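Local coordinates for putative peptide ABC-transport system periplasmic peptide-binding protein (PDB 4OEV) that binds nickel outside the cytoplasm, probably to hand it to an ABC-type importer, and belongs to a family generally associated with peptide transport, at residues Lys1-Asn13 / His481-Lys494. Numbering follows the deposited sequence.
With NI (nickel (II) ion), chain C.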
loop_
_atom_site.group_PDB
_atom_site.type_symbol
_atom_site.label_atom_id
_atom_site.label_comp_id
_atom_site.label_asym_id
_atom_site.label_seq_id
_atom_site.Cartn_x
_atom_site.Cartn_y
_atom_site.Cartn_z
ATOM N N LYS A 1 -19.842 18.184 20.830
ATOM C CA LYS A 1 -19.767 18.008 19.383
ATOM C C LYS A 1 -18.479 18.612 18.835
ATOM O O LYS A 1 -17.992 19.597 19.374
ATOM C CB LYS A 1 -20.963 18.651 18.684
ATOM C CG LYS A 1 -21.084 18.206 17.238
ATOM C CD LYS A 1 -21.995 19.099 16.428
ATOM C CE LYS A 1 -22.270 18.467 15.062
ATOM N NZ LYS A 1 -23.202 19.291 14.228
ATOM N N ILE A 2 -17.947 18.041 17.755
ATOM C CA ILE A 2 -16.699 18.519 17.143
ATOM C C ILE A 2 -16.916 19.925 16.551
ATOM O O ILE A 2 -17.859 20.131 15.774
ATOM C CB ILE A 2 -16.219 17.573 16.040
ATOM C CG1 ILE A 2 -15.924 16.192 16.630
ATOM C CG2 ILE A 2 -14.945 18.146 15.344
ATOM C CD1 ILE A 2 -15.712 15.053 15.619
ATOM N N PRO A 3 -16.071 20.900 16.944
ATOM C CA PRO A 3 -16.246 22.275 16.445
ATOM C C PRO A 3 -16.194 22.310 14.916
ATOM O O PRO A 3 -15.595 21.434 14.278
ATOM C CB PRO A 3 -15.059 23.043 17.034
ATOM C CG PRO A 3 -14.445 22.176 18.053
ATOM C CD PRO A 3 -15.088 20.819 18.040
ATOM N N LYS A 4 -16.799 23.339 14.346
ATOM C CA LYS A 4 -16.886 23.493 12.905
ATOM C C LYS A 4 -15.492 23.719 12.281
ATOM O O LYS A 4 -15.279 23.456 11.097
ATOM C CB LYS A 4 -17.866 24.640 12.610
ATOM C CG LYS A 4 -18.312 24.828 11.167
ATOM C CD LYS A 4 -19.055 26.163 11.003
ATOM C CE LYS A 4 -18.949 26.758 9.594
ATOM N NZ LYS A 4 -20.095 26.241 8.759
ATOM N N ASP A 5 -14.532 24.160 13.086
ATOM C CA ASP A 5 -13.202 24.495 12.558
ATOM C C ASP A 5 -12.205 23.362 12.736
ATOM O O ASP A 5 -11.018 23.511 12.435
ATOM C CB ASP A 5 -12.690 25.782 13.222
ATOM C CG ASP A 5 -12.205 25.570 14.662
ATOM O OD1 ASP A 5 -12.514 24.548 15.300
ATOM O OD2 ASP A 5 -11.555 26.484 15.197
ATOM N N THR A 6 -12.704 22.214 13.190
ATOM C CA THR A 6 -11.870 21.053 13.467
ATOM C C THR A 6 -12.371 19.844 12.666
ATOM O O THR A 6 -13.578 19.597 12.650
ATOM C CB THR A 6 -11.894 20.691 14.978
ATOM O OG1 THR A 6 -11.417 21.787 15.765
ATOM C CG2 THR A 6 -11.069 19.450 15.268
ATOM N N LEU A 7 -11.452 19.135 11.991
ATOM C CA LEU A 7 -11.756 17.865 11.319
ATOM C C LEU A 7 -11.126 16.739 12.118
ATOM O O LEU A 7 -9.961 16.797 12.433
ATOM C CB LEU A 7 -11.198 17.827 9.895
ATOM C CG LEU A 7 -12.065 18.447 8.794
ATOM C CD1 LEU A 7 -11.429 18.285 7.417
ATOM C CD2 LEU A 7 -13.496 17.909 8.836
ATOM N N ILE A 8 -11.880 15.699 12.465
ATOM C CA ILE A 8 -11.254 14.566 13.134
ATOM C C ILE A 8 -11.475 13.346 12.291
ATOM O O ILE A 8 -12.608 12.945 12.067
ATOM C CB ILE A 8 -11.801 14.326 14.537
ATOM C CG1 ILE A 8 -11.780 15.628 15.337
ATOM C CG2 ILE A 8 -11.044 13.179 15.214
ATOM C CD1 ILE A 8 -12.031 15.462 16.774
ATOM N N ILE A 9 -10.388 12.771 11.790
ATOM C CA ILE A 9 -10.493 11.628 10.881
ATOM C C ILE A 9 -9.790 10.408 11.434
ATOM O O ILE A 9 -8.626 10.468 11.805
ATOM C CB ILE A 9 -9.882 11.930 9.507
ATOM C CG1 ILE A 9 -10.446 13.223 8.910
ATOM C CG2 ILE A 9 -10.020 10.743 8.557
ATOM C CD1 ILE A 9 -9.817 13.537 7.582
ATOM N N ALA A 10 -10.510 9.290 11.461
ATOM C CA ALA A 10 -9.919 8.027 11.849
ATOM C C ALA A 10 -9.105 7.443 10.709
ATOM O O ALA A 10 -9.541 7.420 9.550
ATOM C CB ALA A 10 -11.028 7.006 12.266
ATOM N N VAL A 11 -7.945 6.906 11.058
ATOM C CA VAL A 11 -7.105 6.203 10.089
ATOM C C VAL A 11 -6.594 4.895 10.697
ATOM O O VAL A 11 -6.131 4.886 11.843
ATOM C CB VAL A 11 -5.931 7.081 9.633
ATOM C CG1 VAL A 11 -4.969 6.254 8.782
ATOM C CG2 VAL A 11 -6.477 8.254 8.812
ATOM N N GLU A 12 -6.681 3.806 9.941
ATOM C CA GLU A 12 -6.305 2.461 10.497
ATOM C C GLU A 12 -4.836 2.355 10.992
ATOM O O GLU A 12 -4.579 1.884 12.121
ATOM C CB GLU A 12 -6.580 1.391 9.470
ATOM C CG GLU A 12 -6.284 -0.048 9.964
ATOM C CD GLU A 12 -6.348 -1.031 8.856
ATOM O OE1 GLU A 12 -6.618 -0.583 7.724
ATOM O OE2 GLU A 12 -6.128 -2.251 9.095
ATOM N N ASN A 13 -3.897 2.846 10.167
ATOM C CA ASN A 13 -2.465 2.706 10.408
ATOM C C ASN A 13 -1.829 4.038 10.760
ATOM O O ASN A 13 -2.309 5.082 10.329
ATOM C CB ASN A 13 -1.788 2.125 9.164
ATOM C CG ASN A 13 -2.356 0.789 8.785
ATOM O OD1 ASN A 13 -2.084 -0.201 9.454
ATOM N ND2 ASN A 13 -3.159 0.746 7.716
ATOM N N HIS A 481 -5.164 -0.388 2.041
ATOM C CA HIS A 481 -5.849 0.128 3.235
ATOM C C HIS A 481 -6.686 1.356 2.955
ATOM O O HIS A 481 -7.056 2.036 3.895
ATOM C CB HIS A 481 -4.900 0.467 4.408
ATOM C CG HIS A 481 -4.141 -0.711 4.955
ATOM N ND1 HIS A 481 -4.698 -1.640 5.824
ATOM C CD2 HIS A 481 -2.847 -1.085 4.787
ATOM C CE1 HIS A 481 -3.781 -2.547 6.139
ATOM N NE2 HIS A 481 -2.646 -2.227 5.531
ATOM N N GLY A 482 -7.001 1.620 1.685
ATOM C CA GLY A 482 -7.773 2.780 1.316
ATOM C C GLY A 482 -6.953 4.064 1.400
ATOM O O GLY A 482 -7.503 5.181 1.219
ATOM N N VAL A 483 -5.647 3.922 1.654
ATOM C CA VAL A 483 -4.762 5.117 1.713
ATOM C C VAL A 483 -4.993 5.968 0.494
ATOM O O VAL A 483 -5.116 5.473 -0.650
ATOM C CB VAL A 483 -3.270 4.732 1.875
ATOM C CG1 VAL A 483 -2.329 5.888 1.572
ATOM C CG2 VAL A 483 -3.003 4.239 3.351
ATOM N N GLY A 484 -5.134 7.269 0.739
ATOM C CA GLY A 484 -5.433 8.164 -0.332
ATOM C C GLY A 484 -6.802 8.740 -0.154
ATOM O O GLY A 484 -7.150 9.652 -0.869
ATOM N N PHE A 485 -7.592 8.232 0.789
ATOM C CA PHE A 485 -8.961 8.737 0.858
ATOM C C PHE A 485 -9.014 10.184 1.397
ATOM O O PHE A 485 -10.027 10.877 1.238
ATOM C CB PHE A 485 -9.869 7.782 1.666
ATOM C CG PHE A 485 -9.700 7.858 3.163
ATOM C CD1 PHE A 485 -10.566 8.655 3.936
ATOM C CD2 PHE A 485 -8.700 7.128 3.809
ATOM C CE1 PHE A 485 -10.435 8.712 5.334
ATOM C CE2 PHE A 485 -8.547 7.191 5.193
ATOM C CZ PHE A 485 -9.441 7.994 5.962
ATOM N N THR A 486 -7.898 10.635 1.956
ATOM C CA THR A 486 -7.719 11.982 2.485
ATOM C C THR A 486 -6.883 12.874 1.571
ATOM O O THR A 486 -6.385 13.929 2.012
ATOM C CB THR A 486 -7.028 11.923 3.866
ATOM O OG1 THR A 486 -5.846 11.095 3.774
ATOM C CG2 THR A 486 -7.946 11.349 4.887
ATOM N N TRP A 487 -6.769 12.488 0.294
ATOM C CA TRP A 487 -5.808 13.128 -0.627
ATOM C C TRP A 487 -6.151 14.606 -0.826
ATOM O O TRP A 487 -5.247 15.389 -1.087
ATOM C CB TRP A 487 -5.770 12.438 -1.996
ATOM C CG TRP A 487 -7.025 12.693 -2.785
ATOM C CD1 TRP A 487 -8.231 12.007 -2.658
ATOM C CD2 TRP A 487 -7.245 13.711 -3.779
ATOM N NE1 TRP A 487 -9.170 12.553 -3.532
ATOM C CE2 TRP A 487 -8.590 13.596 -4.217
ATOM C CE3 TRP A 487 -6.433 14.708 -4.347
ATOM C CZ2 TRP A 487 -9.135 14.442 -5.211
ATOM C CZ3 TRP A 487 -6.987 15.559 -5.332
ATOM C CH2 TRP A 487 -8.317 15.412 -5.750
ATOM N N ASN A 488 -7.437 14.995 -0.718
ATOM C CA ASN A 488 -7.784 16.417 -0.896
ATOM C C ASN A 488 -8.368 17.012 0.377
ATOM O O ASN A 488 -9.231 17.920 0.344
ATOM C CB ASN A 488 -8.737 16.642 -2.091
ATOM C CG ASN A 488 -10.200 16.402 -1.758
ATOM O OD1 ASN A 488 -10.580 15.353 -1.214
ATOM N ND2 ASN A 488 -11.037 17.391 -2.074
ATOM N N VAL A 489 -7.894 16.508 1.511
ATOM C CA VAL A 489 -8.450 16.922 2.798
ATOM C C VAL A 489 -8.377 18.450 3.006
ATOM O O VAL A 489 -9.237 19.024 3.665
ATOM C CB VAL A 489 -7.750 16.208 3.970
ATOM C CG1 VAL A 489 -6.286 16.614 4.035
ATOM C CG2 VAL A 489 -8.478 16.524 5.279
ATOM N N TYR A 490 -7.402 19.121 2.392
ATOM C CA TYR A 490 -7.319 20.565 2.545
ATOM C C TYR A 490 -8.475 21.316 1.867
ATOM O O TYR A 490 -8.550 22.546 1.953
ATOM C CB TYR A 490 -5.961 21.106 2.000
ATOM C CG TYR A 490 -5.591 20.677 0.580
ATOM C CD1 TYR A 490 -6.024 21.402 -0.522
ATOM C CD2 TYR A 490 -4.814 19.535 0.355
ATOM C CE1 TYR A 490 -5.688 21.023 -1.813
ATOM C CE2 TYR A 490 -4.464 19.146 -0.929
ATOM C CZ TYR A 490 -4.905 19.891 -2.007
ATOM O OH TYR A 490 -4.574 19.507 -3.288
ATOM N N GLU A 491 -9.328 20.612 1.136
ATOM C CA GLU A 491 -10.507 21.233 0.540
ATOM C C GLU A 491 -11.752 20.891 1.359
ATOM O O GLU A 491 -12.840 21.382 1.056
ATOM C CB GLU A 491 -10.693 20.781 -0.914
ATOM C CG GLU A 491 -9.490 21.049 -1.788
ATOM C CD GLU A 491 -9.737 20.726 -3.256
ATOM O OE1 GLU A 491 -10.395 19.707 -3.541
ATOM O OE2 GLU A 491 -9.259 21.468 -4.139
ATOM N N TRP A 492 -11.600 20.051 2.386
ATOM C CA TRP A 492 -12.777 19.624 3.174
ATOM C C TRP A 492 -13.160 20.703 4.165
ATOM O O TRP A 492 -12.282 21.389 4.687
ATOM C CB TRP A 492 -12.518 18.325 3.947
ATOM C CG TRP A 492 -12.162 17.108 3.152
ATOM C CD1 TRP A 492 -11.856 17.046 1.829
ATOM C CD2 TRP A 492 -12.096 15.750 3.642
ATOM N NE1 TRP A 492 -11.578 15.739 1.467
ATOM C CE2 TRP A 492 -11.726 14.931 2.560
ATOM C CE3 TRP A 492 -12.325 15.154 4.893
ATOM C CZ2 TRP A 492 -11.557 13.541 2.686
ATOM C CZ3 TRP A 492 -12.162 13.777 5.019
ATOM C CH2 TRP A 492 -11.779 12.988 3.919
ATOM N N SER A 493 -14.461 20.865 4.429
ATOM C CA SER A 493 -14.914 21.823 5.426
ATOM C C SER A 493 -16.317 21.513 5.958
ATOM O O SER A 493 -17.058 20.698 5.397
ATOM C CB SER A 493 -14.923 23.251 4.867
ATOM O OG SER A 493 -15.908 23.374 3.861
ATOM N N LYS A 494 -16.655 22.168 7.063
ATOM C CA LYS A 494 -17.987 22.056 7.650
ATOM C C LYS A 494 -18.707 23.376 7.517
ATOM O O LYS A 494 -18.052 24.428 7.393
ATOM C CB LYS A 494 -17.898 21.640 9.102
ATOM C CG LYS A 494 -17.317 20.260 9.274
ATOM C CD LYS A 494 -16.718 20.167 10.648
ATOM C CE LYS A 494 -16.534 18.754 11.082
ATOM N NZ LYS A 494 -16.164 18.746 12.522
ATOM O OXT LYS A 494 -19.943 23.375 7.487
HETATM NI NI NI C . -0.874 -3.322 4.879
HETATM O O HOH W 1 -18.999 18.677 13.159
HETATM O O HOH W 2 -14.407 23.561 8.034
HETATM O O HOH W 3 -8.242 1.363 6.590
HETATM O O HOH W 4 -0.305 -3.380 6.767
#
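Leu7 and Ile9, alternate residues along edge strand 6-11, push their branched ends into an apolar hollow formed by the chain's C-terminal tail, in the fold of a family 5 solute-binding protein. Ile9 CD1 lies 3.5 Å from Trp492 CZ3 and meets Thr486 CG2 and Val489 CG2, while CG2, the shorter branch, rests against Phe485 CZ and CE1. With CG1 anti to the carbonyl carbon (chi1 -52°), the beta-branched side chain can serve both aromatic walls at once. Leu7 CD1 settles over the notch formed by Trp492 CB (3.6 Å) and Val489 CG2, while its other methyl touches Lys494 CE. Trp492 NE1 donates to Asn488 OD1, which lies in the indole plane, a bond that would fix the ring's rotation.

At one end the extended Lys494 lays its methylenes past Lys4 and Leu7, and its NZ meets Thr6 O at 2.7 Å, nearly straight along the C=O; Asp213 gives this ammonium a salt bridge. Lys4 NZ hydrogen-bonds Lys494 O and forms a salt bridge with Lys494 OXT, at 3.1 Å each; the OXT hydrogen bond is weak.

At the other end, His481, which binds nickel with His26 and His480, donates from ND1 to Glu12 OE1 (2.9 Å), a bent bond (133°) consistent with the carboxylate fixing the imidazole's rotation. Asn13 ND2 sits 3.2 Å above the centre of that ring, while His481 NE2 holds the nickel at 2.2 Å.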